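Diaminopimelate decarboxylase (Helicobacter pylori, PDB 2QGH) catalyses the pyridoxal-phosphate-dependent decarboxylation of meso-diaminopimelate to L-lysine, the last step of lysine biosynthesis. Local coordinates at residues Asp315-Arg318 with Pro319-Tyr322; Gly346-Glu350 with Ser351-Phe355; Arg408-Leu411 with Glu412-Trp415. One frame throughout, in Å; residues are numbered along the deposited sequence.

Overall arrangement
Contacts 1 and 2 are buried and their centres lie about 10 Å apart; they touch where P319 and S320 pack on the backbone of S352, T354 and F355. Contact 1 follows strand 306-309, while contact 2 runs from the loop after strand 340-345 into strand 354-361. Each reaches a bound lysine, but a different one: contact 1 serves the pocket of its own chain, contact 2 that of the partner. Contact 3, about 22 and 21 Å from them centre to centre, is only partly buried and follows strand 402-406. All three touch the second subunit. The first two combine turns with ligand-binding groups; the third, away from the ligands, has a carboxylate-to-backbone bond, a water and leucine and indole packing.

Contact 1: residues Asp315-Arg318 with Pro319-Tyr322. With LYS (lysine), chain C.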
loop_
_atom_site.group_PDB
_atom_site.type_symbol
_atom_site.label_atom_id
_atom_site.label_comp_id
_atom_site.label_asym_id
_atom_site.label_seq_id
_atom_site.Cartn_x
_atom_site.Cartn_y
_atom_site.Cartn_z
ATOM N N ASP A 315 6.329 0.271 4.519
ATOM C CA ASP A 315 6.969 -1.030 4.731
ATOM C C ASP A 315 5.998 -2.048 5.313
ATOM O O ASP A 315 6.073 -3.237 5.018
ATOM C CB ASP A 315 8.142 -0.924 5.710
ATOM C CG ASP A 315 9.141 0.145 5.330
ATOM O OD1 ASP A 315 9.705 0.081 4.217
ATOM O OD2 ASP A 315 9.369 1.042 6.168
ATOM N N PHE A 316 5.096 -1.575 6.163
ATOM C CA PHE A 316 4.140 -2.457 6.818
ATOM C C PHE A 316 2.795 -1.764 6.832
ATOM O O PHE A 316 2.553 -0.858 7.629
ATOM C CB PHE A 316 4.621 -2.756 8.243
ATOM C CG PHE A 316 3.766 -3.736 8.980
ATOM C CD1 PHE A 316 3.492 -4.991 8.434
ATOM C CD2 PHE A 316 3.227 -3.407 10.222
ATOM C CE1 PHE A 316 2.688 -5.906 9.115
ATOM C CE2 PHE A 316 2.421 -4.317 10.914
ATOM C CZ PHE A 316 2.150 -5.568 10.359
ATOM N N LEU A 317 1.918 -2.227 5.950
ATOM C CA LEU A 317 0.593 -1.657 5.754
ATOM C C LEU A 317 -0.559 -2.146 6.639
ATOM O O LEU A 317 -1.584 -1.464 6.753
ATOM C CB LEU A 317 0.213 -1.862 4.284
ATOM C CG LEU A 317 -0.935 -1.065 3.664
ATOM C CD1 LEU A 317 -0.617 0.436 3.748
ATOM C CD2 LEU A 317 -1.131 -1.500 2.218
ATOM N N ARG A 318 -0.400 -3.303 7.278
ATOM C CA ARG A 318 -1.489 -3.873 8.071
ATOM C C ARG A 318 -2.196 -2.977 9.097
ATOM O O ARG A 318 -3.428 -2.898 9.108
ATOM C CB ARG A 318 -1.032 -5.182 8.741
ATOM C CG ARG A 318 -0.592 -6.270 7.761
ATOM C CD ARG A 318 -0.942 -7.677 8.252
ATOM N NE ARG A 318 -2.376 -7.930 8.152
ATOM C CZ ARG A 318 -3.163 -8.262 9.173
ATOM N NH1 ARG A 318 -2.664 -8.390 10.393
ATOM N NH2 ARG A 318 -4.458 -8.455 8.972
ATOM N N PRO A 319 -1.440 -2.285 9.966
ATOM C CA PRO A 319 -2.086 -1.423 10.963
ATOM C C PRO A 319 -3.063 -0.406 10.381
ATOM O O PRO A 319 -4.196 -0.288 10.845
ATOM C CB PRO A 319 -0.903 -0.753 11.658
ATOM C CG PRO A 319 0.167 -1.775 11.546
ATOM C CD PRO A 319 0.023 -2.239 10.116
ATOM N N SER A 320 -2.633 0.329 9.363
ATOM C CA SER A 320 -3.498 1.344 8.762
ATOM C C SER A 320 -4.635 0.762 7.915
ATOM O O SER A 320 -5.776 1.222 7.989
ATOM C CB SER A 320 -2.652 2.314 7.926
ATOM O OG SER A 320 -1.750 1.617 7.072
ATOM N N LEU A 321 -4.328 -0.257 7.121
ATOM C CA LEU A 321 -5.329 -0.882 6.260
ATOM C C LEU A 321 -6.393 -1.678 7.004
ATOM O O LEU A 321 -7.566 -1.646 6.637
ATOM C CB LEU A 321 -4.663 -1.818 5.247
ATOM C CG LEU A 321 -4.905 -1.614 3.748
ATOM C CD1 LEU A 321 -4.609 -2.930 3.056
ATOM C CD2 LEU A 321 -6.332 -1.180 3.449
ATOM N N TYR A 322 -5.998 -2.398 8.045
ATOM C CA TYR A 322 -6.962 -3.220 8.771
ATOM C C TYR A 322 -7.075 -2.912 10.256
ATOM O O TYR A 322 -7.779 -3.619 10.975
ATOM C CB TYR A 322 -6.591 -4.696 8.609
ATOM C CG TYR A 322 -6.223 -5.070 7.194
ATOM C CD1 TYR A 322 -7.200 -5.220 6.212
ATOM C CD2 TYR A 322 -4.892 -5.245 6.830
ATOM C CE1 TYR A 322 -6.861 -5.538 4.901
ATOM C CE2 TYR A 322 -4.538 -5.561 5.523
ATOM C CZ TYR A 322 -5.528 -5.707 4.563
ATOM O OH TYR A 322 -5.171 -6.015 3.275
HETATM N N LYS C . -3.935 -8.734 3.029
HETATM C CA LYS C . -4.810 -9.223 4.141
HETATM C C LYS C . -4.118 -9.026 5.489
HETATM O O LYS C . -3.101 -8.304 5.508
HETATM C CB LYS C . -5.151 -10.708 3.923
HETATM C CG LYS C . -6.001 -10.953 2.684
HETATM C CD LYS C . -6.030 -12.413 2.273
HETATM C CE LYS C . -6.914 -12.587 1.039
HETATM N NZ LYS C . -6.886 -13.961 0.433
HETATM O OXT LYS C . -4.592 -9.585 6.503
HETATM O O HOH W 1 0.151 0.826 8.445
#
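R318 and Y322 stand one turn apart on the short helix 318-322, which contributes both residues to the lysine pocket of this pyridoxal-phosphate enzyme. Backbone bonds of the alpha-helical i to i+4 kind set the spacing: L321 N gives its proton to L317 O at 3.0 Å, and Y322 N to R318 O at 2.8 Å. A water donates to F316 O and is also hydrogen-bonded to S320 OG.

Two apolar pairs pack across the turn. With chi1 at -176°, F316 has CG opposite its own backbone nitrogen, and this sends the ring toward P319, whose CD comes within 3.3 Å of F316 CE2; the two side chains cross at about a right angle. L317 and L321 meet more loosely, CD2 to CD1 at 3.9 Å, and at this place L317 also packs on L317 of the second subunit.

Ligand binding uses the polar ends. The R318 chain bends at chi2 and chi3, which turns its guanidinium onto the lysine carboxylate: NE donates to lysine O at 2.8 Å, and NH2 makes a weaker bond to OXT at 2.7 Å. NH1 is engaged separately by H326, so the group is held at three nitrogens. The ring of Y322 has L321 CB over one face and the ligand's OXT over the other. Its hydroxyl is hydrogen-bonded to E350 of the second subunit, and it accepts a bond from the amino nitrogen of the ligand, lysine N to Y322 OH, at 3.0 Å.

Contact 2: residues Gly346-Glu350 with Ser351-Phe355; sequences GPVCE and SSDTF. With LYS (lysine), chain B.
The type I beta turn from E350 to D353 lies in the loop joining strands 340-345 and 354-361, a loop that enters the active site of the second subunit, as in related fold-type III decarboxylases. D353 N donates to E350 O at 3.0 Å. D353 is also the centre of an inverse gamma turn, spanned by a weak bond from T354 N to S352 O. Separately, G346 N makes a long, weak bond to D353 O at 3.4 Å.

The D353 side chain, with CG opposite the backbone N (chi1 178°), points back into the loop. There CB packs tightly on V348, 3.2 Å from CG2, while OD1 accepts from M313 N. The place of OD2 is less sure, and with it both its apparent salt bridge to K176 of the second subunit and a weak bond from V348 N.

The pocket end is carried by C349, which touches the pyridoxal phosphate, and by E350. Several partners grip the E350 carboxylate: OE1 lies 2.9 Å from S352 OG but has its stronger partner in Y322 of the second subunit, whereas OE2 pairs with Y386 OH and takes a short bond from the ligand, lysine N to E350 OE2 at 2.5 Å.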
loop_
_atom_site.group_PDB
_atom_site.type_symbol
_atom_site.label_atom_id
_atom_site.label_comp_id
_atom_site.label_asym_id
_atom_site.label_seq_id
_atom_site.Cartn_x
_atom_site.Cartn_y
_atom_site.Cartn_z
ATOM N N GLY A 346 6.154 5.728 12.533
ATOM C CA GLY A 346 7.188 5.708 11.517
ATOM C C GLY A 346 7.507 7.098 10.988
ATOM O O GLY A 346 7.024 8.100 11.519
ATOM N N PRO A 347 8.317 7.193 9.927
ATOM C CA PRO A 347 8.671 8.499 9.373
ATOM C C PRO A 347 7.735 9.096 8.331
ATOM O O PRO A 347 7.926 10.245 7.942
ATOM C CB PRO A 347 10.062 8.260 8.768
ATOM C CG PRO A 347 10.529 6.969 9.387
ATOM C CD PRO A 347 9.266 6.171 9.465
ATOM N N VAL A 348 6.729 8.358 7.873
ATOM C CA VAL A 348 5.894 8.922 6.822
ATOM C C VAL A 348 4.901 9.981 7.280
ATOM O O VAL A 348 4.311 9.899 8.355
ATOM C CB VAL A 348 5.222 7.802 5.961
ATOM C CG1 VAL A 348 6.079 6.528 6.019
ATOM C CG2 VAL A 348 3.812 7.552 6.379
ATOM N N CYS A 349 4.777 11.002 6.440
ATOM C CA CYS A 349 3.941 12.181 6.650
ATOM C C CYS A 349 2.457 12.039 6.992
ATOM O O CYS A 349 1.762 13.046 7.101
ATOM C CB CYS A 349 4.079 13.078 5.417
ATOM S SG CYS A 349 3.836 12.180 3.854
ATOM N N GLU A 350 1.972 10.816 7.176
ATOM C CA GLU A 350 0.558 10.582 7.479
ATOM C C GLU A 350 0.260 10.110 8.887
ATOM O O GLU A 350 1.066 9.413 9.496
ATOM C CB GLU A 350 -0.006 9.543 6.537
ATOM C CG GLU A 350 -0.695 10.101 5.361
ATOM C CD GLU A 350 -0.992 9.027 4.362
ATOM O OE1 GLU A 350 -1.742 8.089 4.704
ATOM O OE2 GLU A 350 -0.460 9.125 3.242
ATOM N N SER A 351 -0.928 10.455 9.381
ATOM C CA SER A 351 -1.348 10.051 10.719
ATOM C C SER A 351 -1.566 8.543 10.801
ATOM O O SER A 351 -1.406 7.946 11.863
ATOM C CB SER A 351 -2.635 10.773 11.124
ATOM O OG SER A 351 -2.380 12.128 11.444
ATOM N N SER A 352 -1.934 7.928 9.681
ATOM C CA SER A 352 -2.145 6.490 9.655
ATOM C C SER A 352 -0.823 5.780 9.883
ATOM O O SER A 352 -0.787 4.576 10.148
ATOM C CB SER A 352 -2.741 6.068 8.318
ATOM O OG SER A 352 -2.069 6.697 7.242
ATOM N N ASP A 353 0.272 6.529 9.796
ATOM C CA ASP A 353 1.578 5.934 9.994
ATOM C C ASP A 353 2.038 5.827 11.442
ATOM O O ASP A 353 2.961 6.523 11.874
ATOM C CB ASP A 353 2.643 6.674 9.189
ATOM C CG ASP A 353 4.019 6.102 9.412
ATOM O OD1 ASP A 353 4.149 4.861 9.353
ATOM O OD2 ASP A 353 4.964 6.879 9.651
ATOM N N THR A 354 1.370 4.958 12.193
ATOM C CA THR A 354 1.730 4.680 13.575
ATOM C C THR A 354 1.472 3.190 13.728
ATOM O O THR A 354 0.378 2.707 13.449
ATOM C CB THR A 354 0.904 5.516 14.615
ATOM O OG1 THR A 354 0.430 4.657 15.661
ATOM C CG2 THR A 354 -0.252 6.218 13.967
ATOM N N PHE A 355 2.501 2.463 14.139
ATOM C CA PHE A 355 2.418 1.024 14.296
ATOM C C PHE A 355 1.521 0.585 15.446
ATOM O O PHE A 355 0.685 -0.302 15.282
ATOM C CB PHE A 355 3.823 0.450 14.481
ATOM C CG PHE A 355 4.716 0.617 13.276
ATOM C CD1 PHE A 355 4.476 -0.099 12.107
ATOM C CD2 PHE A 355 5.809 1.469 13.317
ATOM C CE1 PHE A 355 5.318 0.032 11.001
ATOM C CE2 PHE A 355 6.656 1.602 12.211
ATOM C CZ PHE A 355 6.409 0.880 11.054
HETATM N N LYS B . -2.030 9.747 1.351
HETATM C CA LYS B . -3.206 10.584 1.745
HETATM C C LYS B . -4.321 10.459 0.707
HETATM O O LYS B . -4.215 9.547 -0.137
HETATM C CB LYS B . -2.774 12.054 1.896
HETATM C CG LYS B . -1.795 12.276 3.040
HETATM C CD LYS B . -1.102 13.623 2.964
HETATM C CE LYS B . -0.152 13.787 4.149
HETATM N NZ LYS B . 0.721 15.008 4.094
HETATM O OXT LYS B . -5.280 11.261 0.745
#

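Contact 3: residues Arg408-Leu411 with Glu412-Trp415; sequences REAL and EDLW
A410 and D413 are joined twice across a single turn of the chain after strand 402-406: D413 N donates to A410 O at 2.9 Å, and A410 N returns a bond of the same length to D413 OD2. The latter meets the carboxylate from above its plane. With chi1 at -64°, D413 keeps CG beside its own backbone nitrogen, and the carboxylate thereby folds back to the start of the turn. OD1, the other oxygen, forms a salt bridge with R416. The CB of D413 rests on E409 CG at 3.6 Å, yet the carboxylates diverge, that of E409 being taken up by Q385 and the backbone of K391.

E412 doubles back as well. Its bent chain curls the head over the preceding residues, with OE2 3.7 Å from L411 CB. A water accepts from L411 N at 2.7 Å and donates to E412 OE2, bridging the glutamate to the backbone.

L411 and L414 run side by side, pointing the same way, their CD1 atoms 4.1 Å apart. L414 N donates to L411 O, and the same oxygen lies over one face of the W415 indole, 3.3 Å from CZ3. The tryptophan gets there because CG sits between its backbone N and carbonyl carbon (chi1 58°), which lays the rings back along the turn. L411 and W415 both pack on Q93 of the second subunit, L414 on R94.

The chemistry implies that D413, held by A410 N at one oxygen and R416 at the other, is probably ionised, while L411, L414 and W415 place part of their apolar surface against the partner subunit.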
loop_
_atom_site.group_PDB
_atom_site.type_symbol
_atom_site.label_atom_id
_atom_site.label_comp_id
_atom_site.label_asym_id
_atom_site.label_seq_id
_atom_site.Cartn_x
_atom_site.Cartn_y
_atom_site.Cartn_z
ATOM N N ARG A 408 18.425 -4.830 -0.291
ATOM C CA ARG A 408 17.689 -3.586 -0.121
ATOM C C ARG A 408 17.737 -2.803 -1.426
ATOM O O ARG A 408 18.703 -2.881 -2.180
ATOM C CB ARG A 408 18.285 -2.737 0.993
ATOM C CG ARG A 408 17.389 -1.565 1.379
ATOM C CD ARG A 408 18.114 -0.577 2.263
ATOM N NE ARG A 408 18.727 -1.242 3.407
ATOM C CZ ARG A 408 18.065 -1.773 4.436
ATOM N NH1 ARG A 408 16.733 -1.730 4.498
ATOM N NH2 ARG A 408 18.754 -2.361 5.410
ATOM N N GLU A 409 16.681 -2.046 -1.689
ATOM C CA GLU A 409 16.598 -1.253 -2.906
ATOM C C GLU A 409 17.459 0.015 -2.824
ATOM O O GLU A 409 17.501 0.691 -1.789
ATOM C CB GLU A 409 15.144 -0.869 -3.132
ATOM C CG GLU A 409 14.620 -1.130 -4.521
ATOM C CD GLU A 409 13.108 -1.158 -4.531
ATOM O OE1 GLU A 409 12.510 -0.368 -3.767
ATOM O OE2 GLU A 409 12.524 -1.962 -5.296
ATOM N N ALA A 410 18.156 0.335 -3.910
ATOM C CA ALA A 410 18.969 1.547 -3.941
ATOM C C ALA A 410 18.030 2.714 -4.245
ATOM O O ALA A 410 16.965 2.526 -4.838
ATOM C CB ALA A 410 20.047 1.445 -5.017
ATOM N N LEU A 411 18.423 3.913 -3.829
ATOM C CA LEU A 411 17.623 5.110 -4.057
ATOM C C LEU A 411 17.311 5.255 -5.541
ATOM O O LEU A 411 16.209 5.654 -5.920
ATOM C CB LEU A 411 18.385 6.339 -3.559
ATOM C CG LEU A 411 17.730 7.221 -2.496
ATOM C CD1 LEU A 411 16.985 6.387 -1.478
ATOM C CD2 LEU A 411 18.808 8.040 -1.819
ATOM N N GLU A 412 18.278 4.907 -6.384
ATOM C CA GLU A 412 18.093 5.022 -7.822
ATOM C C GLU A 412 17.067 4.052 -8.407
ATOM O O GLU A 412 16.541 4.290 -9.492
ATOM C CB GLU A 412 19.428 4.851 -8.541
ATOM C CG GLU A 412 20.540 5.731 -7.990
ATOM C CD GLU A 412 21.306 5.051 -6.864
ATOM O OE1 GLU A 412 21.904 3.980 -7.120
ATOM O OE2 GLU A 412 21.309 5.577 -5.728
ATOM N N ASP A 413 16.786 2.958 -7.707
ATOM C CA ASP A 413 15.807 2.000 -8.209
ATOM C C ASP A 413 14.402 2.594 -8.144
ATOM O O ASP A 413 13.494 2.134 -8.826
ATOM C CB ASP A 413 15.849 0.683 -7.412
ATOM C CG ASP A 413 17.177 -0.046 -7.548
ATOM O OD1 ASP A 413 17.797 0.030 -8.629
ATOM O OD2 ASP A 413 17.602 -0.707 -6.581
ATOM N N LEU A 414 14.223 3.625 -7.328
ATOM C CA LEU A 414 12.916 4.262 -7.197
ATOM C C LEU A 414 12.446 4.917 -8.489
ATOM O O LEU A 414 11.269 4.863 -8.822
ATOM C CB LEU A 414 12.943 5.340 -6.109
ATOM C CG LEU A 414 13.151 4.946 -4.643
ATOM C CD1 LEU A 414 13.594 6.181 -3.842
ATOM C CD2 LEU A 414 11.868 4.347 -4.071
ATOM N N TRP A 415 13.370 5.532 -9.216
ATOM C CA TRP A 415 13.016 6.254 -10.435
ATOM C C TRP A 415 13.679 5.751 -11.709
ATOM O O TRP A 415 13.675 6.443 -12.728
ATOM C CB TRP A 415 13.342 7.738 -10.236
ATOM C CG TRP A 415 14.789 7.994 -9.913
ATOM C CD1 TRP A 415 15.844 7.926 -10.778
ATOM C CD2 TRP A 415 15.344 8.349 -8.639
ATOM N NE1 TRP A 415 17.011 8.215 -10.127
ATOM C CE2 TRP A 415 16.736 8.480 -8.812
ATOM C CE3 TRP A 415 14.797 8.571 -7.368
ATOM C CZ2 TRP A 415 17.597 8.824 -7.763
ATOM C CZ3 TRP A 415 15.655 8.916 -6.319
ATOM C CH2 TRP A 415 17.039 9.038 -6.529
HETATM O O HOH W 2 20.838 4.377 -2.776
#